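Local structure of minor capsid protein VP1 (Human bocavirus 3, 5US7) at residues N207-A212 with E323-N328. The protein self-assembles, in 60 copies, into the T=1 icosahedral capsid, which in the virus probably mixes size variants differing at the N-terminus. Numbering follows the deposited sequence.
Sequences NAVEKA and EGANIN
Two surface loops of the parvovirus coat protein meet here, about 34 Å (centre to centre) from the middle of the chain, in the loops that project from the jelly-roll barrel. Residues 207-212 lead into the short helix 210-215; residues 323-328, an irregular turn between strand 319-320 and helix 331-334, pack beside Val209 and Glu210, with the CA atoms of Val209 and Ala325 5.7 Å apart. The tight part gathers around two backbone carbonyls. Val209, CG1 anti to its backbone N (chi1 176°), sets its branched end against the 323-325 backbone: CB and CG2 both press on the carbonyl of Gly324, CB coming to 3.3 Å from Gly324 O, while CG1 reaches Ala325 CB at 4.4 Å in a light apolar touch. Glu210 is buried, its CG 3.4 Å from Ala325 O, and extended beyond CG, so its carboxylate reaches across to Asn326 and Ile327, crossing both side chains obliquely. One oxygen, OE1, takes a weak hydrogen bond from the backbone N of Glu204. Glu323 points away and packs on Pro373 of a neighbouring subunit. The solvent side is looser: Gly324 is exposed, with a positive phi (65°) that by itself favours glycine, and exposed Asn326 brings CB within 3.8 Å of Glu210 OE2, its amide plane turned 62° from the carboxylate. At the far end of the Glu210 side chain, OE2 meets the methyl CG2 of Ile327 at 3.3 Å.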
loop_
_atom_site.group_PDB
_atom_site.type_symbol
_atom_site.label_atom_id
_atom_site.label_comp_id
_atom_site.label_asym_id
_atom_site.label_seq_id
_atom_site.Cartn_x
_atom_site.Cartn_y
_atom_site.Cartn_z
ATOM N N ASN A 207 59.594 48.507 98.647
ATOM C CA ASN A 207 58.360 47.908 99.149
ATOM C C ASN A 207 58.244 46.459 98.708
ATOM O O ASN A 207 58.141 45.559 99.538
ATOM C CB ASN A 207 57.136 48.696 98.684
ATOM C CG ASN A 207 55.897 48.347 99.479
ATOM O OD1 ASN A 207 55.808 47.272 100.068
ATOM N ND2 ASN A 207 54.952 49.270 99.535
ATOM N N ALA A 208 58.223 46.264 97.392
ATOM C CA ALA A 208 57.952 45.032 96.665
ATOM C C ALA A 208 56.460 44.780 96.585
ATOM O O ALA A 208 56.038 43.911 95.826
ATOM C CB ALA A 208 58.650 43.790 97.253
ATOM N N VAL A 209 55.643 45.508 97.337
ATOM C CA VAL A 209 54.204 45.523 97.130
ATOM C C VAL A 209 53.914 46.651 96.156
ATOM O O VAL A 209 53.380 46.423 95.067
ATOM C CB VAL A 209 53.438 45.698 98.448
ATOM C CG1 VAL A 209 51.952 45.796 98.179
ATOM C CG2 VAL A 209 53.740 44.540 99.376
ATOM N N GLU A 210 54.255 47.879 96.548
ATOM C CA GLU A 210 54.177 48.990 95.609
ATOM C C GLU A 210 55.071 48.758 94.398
ATOM O O GLU A 210 54.712 49.127 93.275
ATOM C CB GLU A 210 54.540 50.304 96.299
ATOM C CG GLU A 210 53.471 50.849 97.234
ATOM C CD GLU A 210 53.853 52.191 97.826
ATOM O OE1 GLU A 210 55.038 52.564 97.724
ATOM O OE2 GLU A 210 52.970 52.892 98.361
ATOM N N LYS A 211 56.238 48.144 94.598
ATOM C CA LYS A 211 57.130 47.904 93.470
ATOM C C LYS A 211 56.532 46.903 92.496
ATOM O O LYS A 211 56.668 47.059 91.279
ATOM C CB LYS A 211 58.490 47.422 93.956
ATOM C CG LYS A 211 59.482 47.215 92.831
ATOM C CD LYS A 211 60.867 46.919 93.361
ATOM C CE LYS A 211 61.844 46.695 92.227
ATOM N NZ LYS A 211 61.586 45.413 91.528
ATOM N N ALA A 212 55.870 45.867 93.005
ATOM C CA ALA A 212 55.175 44.946 92.118
ATOM C C ALA A 212 53.996 45.619 91.435
ATOM O O ALA A 212 53.669 45.283 90.294
ATOM C CB ALA A 212 54.707 43.720 92.893
ATOM N N GLU A 323 47.803 45.133 101.930
ATOM C CA GLU A 323 48.645 45.243 103.111
ATOM C C GLU A 323 50.106 45.364 102.704
ATOM O O GLU A 323 50.511 44.930 101.622
ATOM C CB GLU A 323 48.458 44.045 104.042
ATOM C CG GLU A 323 49.045 42.737 103.544
ATOM C CD GLU A 323 48.142 42.014 102.572
ATOM O OE1 GLU A 323 47.086 42.572 102.209
ATOM O OE2 GLU A 323 48.486 40.876 102.181
ATOM N N GLY A 324 50.899 45.964 103.586
ATOM C CA GLY A 324 52.289 46.224 103.275
ATOM C C GLY A 324 52.475 47.204 102.144
ATOM O O GLY A 324 53.493 47.158 101.451
ATOM N N ALA A 325 51.509 48.092 101.934
ATOM C CA ALA A 325 51.520 49.011 100.811
ATOM C C ALA A 325 52.086 50.382 101.147
ATOM O O ALA A 325 52.057 51.259 100.285
ATOM C CB ALA A 325 50.108 49.171 100.248
ATOM N N ASN A 326 52.606 50.591 102.361
ATOM C CA ASN A 326 53.060 51.921 102.760
ATOM C C ASN A 326 51.914 52.919 102.668
ATOM O O ASN A 326 51.045 52.946 103.541
ATOM C CB ASN A 326 54.249 52.387 101.913
ATOM C CG ASN A 326 54.888 53.651 102.454
ATOM O OD1 ASN A 326 54.875 53.898 103.659
ATOM N ND2 ASN A 326 55.440 54.463 101.561
ATOM N N ILE A 327 51.997 53.812 101.686
ATOM C CA ILE A 327 50.986 54.794 101.253
ATOM C C ILE A 327 50.628 55.904 102.235
ATOM O O ILE A 327 49.489 56.367 102.241
ATOM C CB ILE A 327 49.647 54.127 100.753
ATOM C CG1 ILE A 327 48.845 53.412 101.844
ATOM C CG2 ILE A 327 49.913 53.234 99.565
ATOM C CD1 ILE A 327 47.508 52.910 101.383
ATOM N N ASN A 328 51.575 56.301 103.080
ATOM C CA ASN A 328 51.804 57.727 103.321
ATOM C C ASN A 328 50.526 58.535 103.555
ATOM O O ASN A 328 49.850 58.392 104.568
ATOM C CB ASN A 328 52.593 58.321 102.152
ATOM C CG ASN A 328 53.160 59.690 102.463
ATOM O OD1 ASN A 328 53.451 60.007 103.614
ATOM N ND2 ASN A 328 53.326 60.507 101.433
#